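Local structure of protein DOA1 (Saccharomyces cerevisiae, 3ODT) at residues 13-18 against 286-291; 29-34 against 43-48; 141-146 against 161-166. The protein probably binds ubiquitin through its WD40 beta-propeller domain and helps to regulate the turnover of F-box proteins. One frame throughout, in Å; residues are numbered along the deposited sequence.

Interaction 1. Residues 13-18 against 286-291; sequences TLKGHD and DNLVRI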
loop_
_atom_site.group_PDB
_atom_site.type_symbol
_atom_site.label_atom_id
_atom_site.label_comp_id
_atom_site.label_asym_id
_atom_site.label_seq_id
_atom_site.Cartn_x
_atom_site.Cartn_y
_atom_site.Cartn_z
ATOM N N THR A 13 16.481 0.252 11.254
ATOM C CA THR A 13 16.161 1.585 10.816
ATOM C C THR A 13 16.965 1.878 9.552
ATOM O O THR A 13 18.197 1.792 9.537
ATOM C CB THR A 13 16.495 2.598 11.899
ATOM O OG1 THR A 13 15.805 2.231 13.091
ATOM C CG2 THR A 13 16.055 3.972 11.466
ATOM N N LEU A 14 16.241 2.185 8.490
ATOM C CA LEU A 14 16.785 2.342 7.165
ATOM C C LEU A 14 16.722 3.830 6.801
ATOM O O LEU A 14 15.670 4.368 6.434
ATOM C CB LEU A 14 15.985 1.510 6.179
ATOM C CG LEU A 14 16.325 -0.003 6.110
ATOM C CD1 LEU A 14 16.426 -0.664 7.492
ATOM C CD2 LEU A 14 15.288 -0.736 5.270
ATOM N N LYS A 15 17.888 4.461 6.876
ATOM C CA LYS A 15 18.065 5.886 6.713
ATOM C C LYS A 15 18.638 6.189 5.323
ATOM O O LYS A 15 19.557 5.535 4.887
ATOM C CB LYS A 15 19.018 6.388 7.809
ATOM C CG LYS A 15 19.269 7.879 7.807
ATOM C CD LYS A 15 20.155 8.324 8.952
ATOM C CE LYS A 15 20.271 9.888 8.961
ATOM N NZ LYS A 15 21.129 10.499 10.026
ATOM N N GLY A 16 18.072 7.175 4.642
ATOM C CA GLY A 16 18.601 7.608 3.368
ATOM C C GLY A 16 17.689 8.597 2.659
ATOM O O GLY A 16 18.164 9.531 2.012
ATOM N N HIS A 17 16.378 8.397 2.752
ATOM C CA HIS A 17 15.475 9.329 2.111
ATOM C C HIS A 17 15.576 10.714 2.752
ATOM O O HIS A 17 15.755 10.849 3.963
ATOM C CB HIS A 17 14.027 8.825 2.195
ATOM C CG HIS A 17 13.704 7.732 1.226
ATOM N ND1 HIS A 17 13.716 7.928 -0.132
ATOM C CD2 HIS A 17 13.380 6.428 1.424
ATOM C CE1 HIS A 17 13.369 6.806 -0.737
ATOM N NE2 HIS A 17 13.176 5.880 0.186
ATOM N N ASP A 18 15.389 11.746 1.937
ATOM C CA ASP A 18 15.473 13.117 2.421
ATOM C C ASP A 18 14.101 13.803 2.612
ATOM O O ASP A 18 14.043 14.968 2.999
ATOM C CB ASP A 18 16.303 13.942 1.449
ATOM C CG ASP A 18 17.718 13.448 1.360
ATOM O OD1 ASP A 18 18.283 13.093 2.429
ATOM O OD2 ASP A 18 18.259 13.454 0.234
ATOM N N ASP A 286 9.172 10.963 9.069
ATOM C CA ASP A 286 10.512 11.328 9.522
ATOM C C ASP A 286 11.566 10.904 8.500
ATOM O O ASP A 286 12.757 10.946 8.768
ATOM C CB ASP A 286 10.812 10.731 10.895
ATOM C CG ASP A 286 10.639 9.233 10.942
ATOM O OD1 ASP A 286 10.260 8.629 9.939
ATOM O OD2 ASP A 286 10.880 8.660 12.017
ATOM N N ASN A 287 11.095 10.424 7.354
ATOM C CA ASN A 287 11.923 10.076 6.193
ATOM C C ASN A 287 12.629 8.745 6.348
ATOM O O ASN A 287 13.525 8.409 5.574
ATOM C CB ASN A 287 12.940 11.170 5.853
ATOM C CG ASN A 287 12.331 12.575 5.841
ATOM O OD1 ASN A 287 11.107 12.785 5.723
ATOM N ND2 ASN A 287 13.199 13.556 5.944
ATOM N N LEU A 288 12.209 7.984 7.344
ATOM C CA LEU A 288 12.767 6.682 7.616
ATOM C C LEU A 288 11.876 5.541 7.115
ATOM O O LEU A 288 10.640 5.636 7.117
ATOM C CB LEU A 288 12.960 6.499 9.126
ATOM C CG LEU A 288 14.009 7.397 9.754
ATOM C CD1 LEU A 288 13.971 7.241 11.246
ATOM C CD2 LEU A 288 15.398 7.107 9.148
ATOM N N VAL A 289 12.544 4.464 6.752
ATOM C CA VAL A 289 11.930 3.151 6.657
ATOM C C VAL A 289 12.343 2.384 7.923
ATOM O O VAL A 289 13.494 2.470 8.367
ATOM C CB VAL A 289 12.419 2.424 5.386
ATOM C CG1 VAL A 289 11.866 1.029 5.355
ATOM C CG2 VAL A 289 12.034 3.192 4.110
ATOM N N ARG A 290 11.409 1.642 8.503
ATOM C CA ARG A 290 11.731 0.764 9.636
ATOM C C ARG A 290 11.234 -0.645 9.358
ATOM O O ARG A 290 10.292 -0.840 8.601
ATOM C CB ARG A 290 11.089 1.285 10.926
ATOM C CG ARG A 290 11.642 2.606 11.450
ATOM C CD ARG A 290 10.811 2.997 12.648
ATOM N NE ARG A 290 11.304 4.181 13.342
ATOM C CZ ARG A 290 11.046 5.442 12.992
ATOM N NH1 ARG A 290 10.353 5.718 11.888
ATOM N NH2 ARG A 290 11.496 6.438 13.744
ATOM N N ILE A 291 11.923 -1.632 9.922
ATOM C CA ILE A 291 11.483 -3.014 9.862
ATOM C C ILE A 291 11.290 -3.470 11.291
ATOM O O ILE A 291 12.146 -3.202 12.141
ATOM C CB ILE A 291 12.503 -3.885 9.149
ATOM C CG1 ILE A 291 12.678 -3.382 7.712
ATOM C CG2 ILE A 291 12.071 -5.318 9.159
ATOM C CD1 ILE A 291 13.718 -4.088 6.997
#

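Interaction 2. Residues 29-34 against 43-48; sequences DSKVAS and LWSKDD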
loop_
_atom_site.group_PDB
_atom_site.type_symbol
_atom_site.label_atom_id
_atom_site.label_comp_id
_atom_site.label_asym_id
_atom_site.label_seq_id
_atom_site.Cartn_x
_atom_site.Cartn_y
_atom_site.Cartn_z
ATOM N N ASP A 29 12.458 -11.618 1.675
ATOM C CA ASP A 29 12.827 -11.464 3.072
ATOM C C ASP A 29 14.163 -10.728 3.277
ATOM O O ASP A 29 14.500 -10.350 4.396
ATOM C CB ASP A 29 12.922 -12.812 3.744
ATOM C CG ASP A 29 11.598 -13.506 3.872
ATOM O OD1 ASP A 29 10.511 -12.911 3.674
ATOM O OD2 ASP A 29 11.644 -14.715 4.164
ATOM N N SER A 30 14.921 -10.538 2.207
ATOM C CA SER A 30 16.190 -9.819 2.278
ATOM C C SER A 30 16.208 -8.516 1.465
ATOM O O SER A 30 17.257 -7.891 1.320
ATOM C CB SER A 30 17.366 -10.695 1.820
ATOM O OG SER A 30 17.306 -10.974 0.416
ATOM N N LYS A 31 15.063 -8.122 0.939
ATOM C CA LYS A 31 15.029 -6.947 0.088
ATOM C C LYS A 31 13.703 -6.224 0.268
ATOM O O LYS A 31 12.636 -6.835 0.148
ATOM C CB LYS A 31 15.148 -7.335 -1.394
ATOM C CG LYS A 31 16.504 -7.848 -1.837
ATOM C CD LYS A 31 16.598 -8.032 -3.366
ATOM C CE LYS A 31 18.019 -8.378 -3.817
ATOM N NZ LYS A 31 18.549 -9.564 -3.121
ATOM N N VAL A 32 13.780 -4.916 0.487
ATOM C CA VAL A 32 12.596 -4.087 0.541
ATOM C C VAL A 32 12.842 -2.833 -0.295
ATOM O O VAL A 32 13.994 -2.414 -0.515
ATOM C CB VAL A 32 12.174 -3.730 1.972
ATOM C CG1 VAL A 32 12.007 -4.999 2.838
ATOM C CG2 VAL A 32 13.126 -2.765 2.625
ATOM N N ALA A 33 11.755 -2.204 -0.723
ATOM C CA ALA A 33 11.849 -0.993 -1.524
ATOM C C ALA A 33 10.942 0.099 -0.986
ATOM O O ALA A 33 9.919 -0.159 -0.346
ATOM C CB ALA A 33 11.544 -1.282 -2.974
ATOM N N SER A 34 11.338 1.332 -1.233
ATOM C CA SER A 34 10.594 2.478 -0.725
ATOM C C SER A 34 10.651 3.606 -1.732
ATOM O O SER A 34 11.581 3.700 -2.513
ATOM C CB SER A 34 11.192 2.948 0.606
ATOM O OG SER A 34 12.576 3.243 0.444
ATOM N N LEU A 43 16.180 0.667 -2.976
ATOM C CA LEU A 43 16.203 -0.767 -2.736
ATOM C C LEU A 43 17.154 -1.008 -1.585
ATOM O O LEU A 43 18.334 -0.592 -1.622
ATOM C CB LEU A 43 16.685 -1.497 -3.979
ATOM C CG LEU A 43 16.807 -3.002 -3.814
ATOM C CD1 LEU A 43 15.445 -3.643 -3.567
ATOM C CD2 LEU A 43 17.445 -3.582 -5.061
ATOM N N TRP A 44 16.634 -1.671 -0.561
ATOM C CA TRP A 44 17.386 -1.969 0.644
ATOM C C TRP A 44 17.589 -3.480 0.679
ATOM O O TRP A 44 16.619 -4.247 0.541
ATOM C CB TRP A 44 16.601 -1.503 1.885
ATOM C CG TRP A 44 16.083 -0.083 1.822
ATOM C CD1 TRP A 44 14.906 0.339 1.274
ATOM C CD2 TRP A 44 16.688 1.086 2.403
ATOM N NE1 TRP A 44 14.766 1.690 1.424
ATOM C CE2 TRP A 44 15.838 2.169 2.133
ATOM C CE3 TRP A 44 17.875 1.320 3.088
ATOM C CZ2 TRP A 44 16.139 3.456 2.518
ATOM C CZ3 TRP A 44 18.170 2.610 3.488
ATOM C CH2 TRP A 44 17.311 3.666 3.191
ATOM N N SER A 45 18.846 -3.893 0.830
ATOM C CA SER A 45 19.234 -5.294 0.868
ATOM C C SER A 45 19.887 -5.639 2.157
ATOM O O SER A 45 20.741 -4.890 2.650
ATOM C CB SER A 45 20.227 -5.592 -0.255
ATOM O OG SER A 45 19.654 -5.187 -1.466
ATOM N N LYS A 46 19.512 -6.805 2.679
ATOM C CA LYS A 46 20.085 -7.300 3.914
ATOM C C LYS A 46 21.140 -8.329 3.642
ATOM O O LYS A 46 20.892 -9.339 2.986
ATOM C CB LYS A 46 19.011 -7.910 4.793
ATOM C CG LYS A 46 19.501 -8.148 6.197
ATOM C CD LYS A 46 18.446 -8.683 7.119
ATOM C CE LYS A 46 19.014 -8.772 8.531
ATOM N NZ LYS A 46 18.001 -9.071 9.553
ATOM N N ASP A 47 22.343 -8.057 4.141
ATOM C CA ASP A 47 23.441 -9.016 4.140
ATOM C C ASP A 47 23.592 -9.462 5.585
ATOM O O ASP A 47 23.066 -10.502 5.982
ATOM C CB ASP A 47 24.729 -8.367 3.643
ATOM C CG ASP A 47 25.801 -9.385 3.303
ATOM O OD1 ASP A 47 25.710 -10.531 3.790
ATOM O OD2 ASP A 47 26.734 -9.038 2.547
ATOM N N ASP A 48 24.290 -8.655 6.378
ATOM C CA ASP A 48 24.194 -8.759 7.832
ATOM C C ASP A 48 23.372 -7.547 8.280
ATOM O O ASP A 48 22.431 -7.657 9.083
ATOM C CB ASP A 48 25.582 -8.783 8.492
ATOM C CG ASP A 48 26.516 -9.856 7.907
ATOM O OD1 ASP A 48 26.044 -10.971 7.576
ATOM O OD2 ASP A 48 27.737 -9.577 7.787
#

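Interaction 3. Residues 141-146 against 161-166; sequences HNASVW and ASADKT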
loop_
_atom_site.group_PDB
_atom_site.type_symbol
_atom_site.label_atom_id
_atom_site.label_comp_id
_atom_site.label_asym_id
_atom_site.label_seq_id
_atom_site.Cartn_x
_atom_site.Cartn_y
_atom_site.Cartn_z
ATOM N N HIS A 141 -15.891 7.070 -10.021
ATOM C CA HIS A 141 -15.804 7.827 -8.778
ATOM C C HIS A 141 -15.821 9.331 -9.041
ATOM O O HIS A 141 -15.336 9.796 -10.077
ATOM C CB HIS A 141 -14.530 7.496 -7.999
ATOM C CG HIS A 141 -14.585 6.191 -7.279
ATOM N ND1 HIS A 141 -15.389 5.986 -6.176
ATOM C CD2 HIS A 141 -13.904 5.035 -7.474
ATOM C CE1 HIS A 141 -15.220 4.747 -5.746
ATOM N NE2 HIS A 141 -14.322 4.157 -6.512
ATOM N N ASN A 142 -16.331 10.081 -8.064
ATOM C CA ASN A 142 -16.491 11.525 -8.181
ATOM C C ASN A 142 -15.374 12.342 -7.536
ATOM O O ASN A 142 -15.445 13.561 -7.487
ATOM C CB ASN A 142 -17.828 11.947 -7.544
ATOM C CG ASN A 142 -18.425 13.149 -8.207
ATOM O OD1 ASN A 142 -18.040 13.508 -9.321
ATOM N ND2 ASN A 142 -19.387 13.778 -7.537
ATOM N N ALA A 143 -14.366 11.656 -7.026
ATOM C CA ALA A 143 -13.237 12.261 -6.366
ATOM C C ALA A 143 -12.082 11.270 -6.388
ATOM O O ALA A 143 -12.228 10.142 -6.885
ATOM C CB ALA A 143 -13.584 12.662 -4.931
ATOM N N SER A 144 -10.943 11.713 -5.879
ATOM C CA SER A 144 -9.711 10.939 -5.951
ATOM C C SER A 144 -9.916 9.500 -5.528
ATOM O O SER A 144 -10.639 9.224 -4.576
ATOM C CB SER A 144 -8.657 11.577 -5.060
ATOM O OG SER A 144 -8.335 12.851 -5.556
ATOM N N VAL A 145 -9.236 8.609 -6.220
ATOM C CA VAL A 145 -9.211 7.193 -5.919
ATOM C C VAL A 145 -7.916 6.911 -5.157
ATOM O O VAL A 145 -6.811 6.930 -5.709
ATOM C CB VAL A 145 -9.310 6.366 -7.203
ATOM C CG1 VAL A 145 -9.098 4.881 -6.895
ATOM C CG2 VAL A 145 -10.659 6.595 -7.883
ATOM N N TRP A 146 -8.071 6.716 -3.853
ATOM C CA TRP A 146 -6.929 6.542 -2.970
ATOM C C TRP A 146 -6.341 5.147 -3.032
ATOM O O TRP A 146 -5.141 4.967 -2.740
ATOM C CB TRP A 146 -7.339 6.844 -1.538
ATOM C CG TRP A 146 -7.272 8.320 -1.257
ATOM C CD1 TRP A 146 -8.321 9.176 -1.076
ATOM C CD2 TRP A 146 -6.085 9.097 -1.118
ATOM N NE1 TRP A 146 -7.851 10.444 -0.820
ATOM C CE2 TRP A 146 -6.483 10.416 -0.828
ATOM C CE3 TRP A 146 -4.716 8.788 -1.158
ATOM C CZ2 TRP A 146 -5.569 11.437 -0.617
ATOM C CZ3 TRP A 146 -3.803 9.813 -0.951
ATOM C CH2 TRP A 146 -4.244 11.120 -0.661
ATOM N N ALA A 161 -11.297 2.476 -3.749
ATOM C CA ALA A 161 -11.631 3.278 -2.588
ATOM C C ALA A 161 -11.414 4.734 -2.926
ATOM O O ALA A 161 -10.372 5.103 -3.497
ATOM C CB ALA A 161 -10.712 2.921 -1.444
ATOM N N SER A 162 -12.351 5.581 -2.522
ATOM C CA SER A 162 -12.342 6.976 -2.952
ATOM C C SER A 162 -12.651 8.016 -1.891
ATOM O O SER A 162 -13.340 7.768 -0.893
ATOM C CB SER A 162 -13.297 7.108 -4.154
ATOM O OG SER A 162 -13.488 8.428 -4.605
ATOM N N ALA A 163 -12.156 9.232 -2.142
ATOM C CA ALA A 163 -12.517 10.408 -1.374
ATOM C C ALA A 163 -13.995 10.741 -1.497
ATOM O O ALA A 163 -14.505 11.579 -0.731
ATOM C CB ALA A 163 -11.657 11.623 -1.821
ATOM N N ASP A 164 -14.696 10.091 -2.435
ATOM C CA ASP A 164 -16.138 10.323 -2.548
ATOM C C ASP A 164 -16.928 9.515 -1.508
ATOM O O ASP A 164 -18.144 9.527 -1.494
ATOM C CB ASP A 164 -16.648 10.111 -3.987
ATOM C CG ASP A 164 -16.660 8.651 -4.431
ATOM O OD1 ASP A 164 -16.431 7.738 -3.618
ATOM O OD2 ASP A 164 -16.886 8.411 -5.637
ATOM N N LYS A 165 -16.197 8.879 -0.599
ATOM C CA LYS A 165 -16.752 8.157 0.558
ATOM C C LYS A 165 -17.344 6.793 0.197
ATOM O O LYS A 165 -18.094 6.226 0.959
ATOM C CB LYS A 165 -17.747 9.013 1.349
ATOM C CG LYS A 165 -17.191 10.370 1.698
ATOM C CD LYS A 165 -18.117 11.148 2.617
ATOM C CE LYS A 165 -19.374 11.581 1.874
ATOM N NZ LYS A 165 -20.341 12.373 2.732
ATOM N N THR A 166 -16.985 6.279 -0.979
ATOM C CA THR A 166 -17.484 4.978 -1.411
ATOM C C THR A 166 -16.343 4.045 -1.788
ATOM O O THR A 166 -15.216 4.484 -2.095
ATOM C CB THR A 166 -18.438 5.056 -2.622
ATOM O OG1 THR A 166 -17.674 5.323 -3.812
ATOM C CG2 THR A 166 -19.565 6.103 -2.425
#

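Interaction 1. Residues 13-18 against 286-291
Leu14 and Val289 are the hydrogen-bonded pair of the antiparallel seam where strand 9-14 meets strand 289-293 and the propeller ring is closed. Leu14 N donates to Val289 O at 2.8 Å, and Val289 N donates back to Leu14 O at 3.1 Å. Their side chains cross obliquely on one face of the sheet, Leu14 CB 3.8 Å from Val289 CB. Leu14 CD2 reaches on to Ile291 CD1, at 4.1 Å. Trp44 of the next blade packs on Leu14 and Val289. This is the velcro closure of WD40 propellers: the N-terminal strand completes the C-terminal blade. Leu288 CG is anti to its carbonyl carbon (chi1 -67°), which brings the forked tip against residues 13-15. Its CD1 touches Thr13 CG2 at 3.9 Å, while CD2 lies 3.8 Å from Lys15 CA. The same CD1 sits over one face of the Arg290 guanidinium, toward its rim. Within segment 286-291, Arg290 NH1 and NH2 make a salt bridge, both nitrogens on the one oxygen Asp286 OD2. Asn287 CB rests 3.4 Å from His17 O. Asn287 belongs to a calcium site with Asp20 and Ser285. His17 NE2 is hydrogen-bonded to Ser34 OG and ND1 to Asp38 OD2.

Interaction 2. Residues 29-34 against 43-48
Val32 and Trp44 face each other across the hairpin of strands 31-36 and 40-46, the two middle strands of a WD40 blade. Trp44 sits at the tryptophan position of the WD motif. Its bond to Ser34 fits the tryptophan-serine link of the Asp-His-Ser/Thr-Trp tetrad of WD40 blades. The backbones pair through two bonds between Val32 and Trp44; the one from Trp44 N to Val32 O is 2.7 Å long. A third, from Lys46 N to Ser30 O, holds the end of the hairpin. Trp44 CG lies anti to its own carbonyl carbon, and chi2 of 86° stands the indole plane across the CA-CB-CG plane. The pyrrole edge then runs along strand 31-36. Val32 O lies in the ring plane, 3.4 Å from Trp44 CD1. Trp44 NE1 points straight at Ser34 OG, at 2.9 Å with an angle of 179°. Ser34 OG takes the crowded position between its backbone N and carbonyl carbon (chi1 56°), which turns it to the indole. The same oxygen is hydrogen-bonded to His17 NE2. Val32 CG2 packs 3.8 Å from Trp44 CB. A leucine in place of Trp44 would probably leave Ser34 OG with the His17 bond but without its indole donor, and open a gap beside Val32. The other face of the hairpin carries Lys31, Ala33, Leu43 and Ser45. There Leu43 CD1 lies 3.6 Å from Val32 O.

Interaction 3. Residues 141-146 against 161-166
His141 and Asp164 meet at about a right angle, with the ring and carboxylate planes 52° apart. His141 ND1 donates to Asp164 OD2 at 2.9 Å. The oxygen lies in the plane of the imidazole, but the donor reaches it on the syn side and somewhat out of the carboxylate plane. The backbone N of Asn142 reaches the same OD2 on the anti side, at 3.0 Å, from the same face of the carboxylate. The other oxygen is held within its own segment. Asp164 OD1 accepts from Thr166 OG1 at 2.7 Å and from Thr166 N, the latter making an Asx turn. Four donors thus fix the carboxylate and would be expected to favour its charged form. Thr166 OG1 also lies at the edge of the imidazole, near His141 CE1. Ser162 comes over a face of the ring. Its CB stands 3.4 Å from the His141 ring centroid in a CH-pi contact. Its OG, anti to its own backbone N (chi1 174°), runs on past the rim of the ring at about the same height and donates to Ser144 O at 3.0 Å from above the carbonyl plane. Ser144 O takes a second bond from Ala163 N, almost end-on, at 2.9 Å. Ser162 OG in turn accepts from Asp164 N, an ST turn that helps to set the aspartate. Ala143 CB touches Ala163 CB at 3.8 Å, and the edge of the Trp146 indole passes Ala163. Val145 and Ser162 form a non-hydrogen-bonded antiparallel pair. His141 NE2 bonds to Thr160 OG1. His141, Thr160 and Asp164 match three of the four members of the Asp-His-Ser/Thr-Trp tetrad of WD40 blades, where they tie the loop before the first strand to the turn after the second.

From the N terminus, the end of strand 9-14 and the loop after it form the first half of interaction 1, whose other half comes almost at the end of the chain. Interaction 1 therefore closes the largest loop, and both other contacts lie within it. Interaction 2 closes first, inside the hairpin of the first complete blade. Interaction 3 closes later, inside the hairpin of strands 145-150 and 157-162. These two follow in series and do not cross. Interactions 1 and 2 touch through the His17-Ser34 bond and the packing of Leu14 on Trp44, so the closing seam is tied to the next blade. Interaction 3 lies across the propeller, its centre about 30 Å from that of interaction 1.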